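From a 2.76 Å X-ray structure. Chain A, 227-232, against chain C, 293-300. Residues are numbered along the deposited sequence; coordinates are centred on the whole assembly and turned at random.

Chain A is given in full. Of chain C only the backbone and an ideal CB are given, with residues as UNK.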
# COMPACT_ATOMS: atom_id res chain seq x y z
N PRO A 227 -26.61 -26.25 1.11
CA PRO A 227 -26.60 -27.70 0.92
C PRO A 227 -27.39 -28.13 -0.32
O PRO A 227 -28.30 -27.44 -0.77
CB PRO A 227 -27.25 -28.23 2.19
CG PRO A 227 -27.00 -27.17 3.21
CD PRO A 227 -27.08 -25.88 2.46
N VAL A 228 -26.99 -29.28 -0.86
CA VAL A 228 -27.64 -29.86 -2.03
C VAL A 228 -28.31 -31.17 -1.60
O VAL A 228 -27.65 -32.07 -1.07
CB VAL A 228 -26.61 -30.10 -3.16
CG1 VAL A 228 -27.06 -31.20 -4.07
CG2 VAL A 228 -26.38 -28.81 -3.94
N ILE A 229 -29.63 -31.23 -1.73
CA ILE A 229 -30.39 -32.40 -1.29
C ILE A 229 -30.95 -33.35 -2.36
O ILE A 229 -31.52 -34.39 -2.02
CB ILE A 229 -31.56 -31.94 -0.41
CG1 ILE A 229 -32.59 -31.16 -1.23
CG2 ILE A 229 -31.04 -31.10 0.74
CD1 ILE A 229 -33.70 -30.57 -0.40
N GLY A 230 -30.78 -33.03 -3.64
CA GLY A 230 -31.35 -33.86 -4.69
C GLY A 230 -31.26 -33.24 -6.07
O GLY A 230 -30.79 -32.12 -6.23
N ILE A 231 -31.73 -33.98 -7.07
CA ILE A 231 -31.68 -33.53 -8.45
C ILE A 231 -33.08 -33.38 -9.02
O ILE A 231 -33.96 -34.21 -8.76
CB ILE A 231 -30.87 -34.51 -9.33
CG1 ILE A 231 -29.40 -34.52 -8.90
CG2 ILE A 231 -30.99 -34.16 -10.81
CD1 ILE A 231 -28.73 -35.86 -9.07
N ASP A 232 -33.33 -32.29 -9.75
CA ASP A 232 -34.52 -32.21 -10.58
C ASP A 232 -34.20 -31.58 -11.94
O ASP A 232 -33.98 -30.38 -12.04
CB ASP A 232 -35.59 -31.41 -9.84
CG ASP A 232 -36.90 -31.34 -10.59
OD1 ASP A 232 -37.42 -30.22 -10.75
OD2 ASP A 232 -37.40 -32.41 -11.00
N UNK C 293 -26.57 -41.00 -1.82
CA UNK C 293 -27.10 -39.97 -0.94
C UNK C 293 -28.07 -39.05 -1.65
O UNK C 293 -28.31 -39.19 -2.85
CB UNK C 293 -25.96 -39.15 -0.34
N UNK C 294 -28.62 -38.09 -0.91
CA UNK C 294 -29.66 -37.22 -1.43
C UNK C 294 -31.01 -37.76 -1.00
O UNK C 294 -31.12 -38.92 -0.61
CB UNK C 294 -29.58 -37.10 -2.95
N UNK C 295 -32.04 -36.92 -1.06
CA UNK C 295 -33.35 -37.31 -0.55
C UNK C 295 -33.88 -38.58 -1.23
O UNK C 295 -34.45 -39.44 -0.57
CB UNK C 295 -34.34 -36.16 -0.74
N UNK C 296 -33.75 -38.67 -2.55
CA UNK C 296 -34.07 -39.91 -3.26
C UNK C 296 -32.86 -40.74 -3.71
O UNK C 296 -32.99 -41.53 -4.65
CB UNK C 296 -34.92 -39.57 -4.49
N UNK C 297 -31.69 -40.47 -3.16
CA UNK C 297 -30.48 -41.25 -3.45
C UNK C 297 -30.08 -41.12 -4.91
O UNK C 297 -29.75 -42.09 -5.58
CB UNK C 297 -30.69 -42.72 -3.10
N UNK C 298 -30.12 -39.88 -5.39
CA UNK C 298 -29.71 -39.56 -6.74
C UNK C 298 -28.20 -39.34 -6.83
O UNK C 298 -27.64 -39.30 -7.92
CB UNK C 298 -30.46 -38.32 -7.23
N UNK C 299 -27.56 -39.18 -5.68
CA UNK C 299 -26.14 -38.85 -5.63
C UNK C 299 -25.28 -40.04 -5.26
O UNK C 299 -25.72 -40.94 -4.56
CB UNK C 299 -25.90 -37.72 -4.63
N UNK C 300 -24.05 -40.03 -5.77
CA UNK C 300 -23.02 -40.91 -5.25
C UNK C 300 -21.95 -40.05 -4.59
O UNK C 300 -21.43 -39.11 -5.19
CB UNK C 300 -22.43 -41.79 -6.35

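Chain A presents a short strand, A:Val228 to A:Ile231, to a loop of chain C that turns between positions 294 and 297 and runs into a strand at 299.

Position 293 has an extended backbone, and an ideal CB there has nothing of chain A within 5.5 Å. The residue is C:Gly293, whose N and O pair with the O and N of position 299, both at 2.9 Å.

At position 294 the backbone angles, 97/162, would jam a CB against the preceding carbonyl oxygen, which by itself calls for glycine. An ideal CB would also lie 3.5 Å from A:Ile229 O. The residue is C:Gly294, whose CA packs 3.4 Å from A:Ile229 O.

Position 295 offers its amide to chain A: the N lies 2.8 Å from A:Ile229 O, in a nearly straight hydrogen bond (172°) open to any residue but proline. CA-to-CB points toward chain A, where the side chain of A:Ile229 provides an apolar surface, so leucine, isoleucine, valine or methionine would suit. C:Leu295 extends its CD1 to within 3.6 Å of A:Ile229 CD1.

Positions 296 and 297 carry the turn beyond chain A's reach. The CB of 296 points sideways and that of 297 away, so polar residues are as acceptable as any; the 65/44 angles of 297 favour glycine, asparagine or aspartate, though others can adopt them. The residues are C:Asp296 and C:Lys297.

At position 298 CA-to-CB points toward chain A, and the ideal CB is 3.5 Å from A:Ile231 CD1. Farther along lies the amide of A:Ile231, a donor without an acceptor in chain C's visible backbone. A side chain that can bring an oxygen there would suit: glutamate or glutamine, perhaps aspartate or asparagine. C:Glu298 accepts from A:Ile231 N through OE2 at 3.0 Å (167°). Its OE1 packs 3.4 Å from A:Gly230 CA and takes a weak hydrogen bond from C:Asp296 N (3.4 Å). An ideal CB on A:Gly230 would lie 2.9 Å from C:Glu298 OE2, a clash.

Position 299 also points toward chain A, but its ideal CB has no chain A atom within 5.5 Å. The gap, bordered by A:Val228 and A:Ile231, calls for a large apolar group: phenylalanine, perhaps methionine or leucine. C:Phe299 spans it, placing CZ 3.3 Å from A:Val228 CG1 and CE1 3.4 Å from A:Ile231 CD1, while its edge meets A:Gly230 N, 3.3 Å from CE2.

Position 300 is out of reach; it is C:Ile300.

Chain C 293-300: GGLDKEFI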
# COMPACT_ATOMS: atom_id res chain seq x y z
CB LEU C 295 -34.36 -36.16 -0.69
CG LEU C 295 -34.21 -35.01 0.31
CD1 LEU C 295 -35.13 -33.85 -0.06
CD2 LEU C 295 -34.50 -35.47 1.74
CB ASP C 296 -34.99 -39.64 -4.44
CG ASP C 296 -36.05 -40.73 -4.58
OD1 ASP C 296 -37.25 -40.41 -4.45
OD2 ASP C 296 -35.69 -41.91 -4.79
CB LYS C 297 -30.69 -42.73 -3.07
CG LYS C 297 -30.81 -42.94 -1.57
CD LYS C 297 -31.19 -44.36 -1.19
CE LYS C 297 -31.41 -44.46 0.31
NZ LYS C 297 -31.48 -45.86 0.78
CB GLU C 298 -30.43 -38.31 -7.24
CG GLU C 298 -31.92 -38.28 -6.98
CD GLU C 298 -32.31 -37.26 -5.93
OE1 GLU C 298 -31.71 -37.28 -4.83
OE2 GLU C 298 -33.20 -36.43 -6.20
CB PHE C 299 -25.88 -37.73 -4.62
CG PHE C 299 -26.54 -36.43 -4.96
CD1 PHE C 299 -26.29 -35.80 -6.16
CD2 PHE C 299 -27.41 -35.83 -4.06
CE1 PHE C 299 -26.90 -34.61 -6.47
CE2 PHE C 299 -28.02 -34.64 -4.37
CZ PHE C 299 -27.77 -34.03 -5.58
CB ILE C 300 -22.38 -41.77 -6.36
CG1 ILE C 300 -23.38 -42.81 -6.86
CG2 ILE C 300 -21.12 -42.45 -5.85
CD1 ILE C 300 -22.91 -43.56 -8.09
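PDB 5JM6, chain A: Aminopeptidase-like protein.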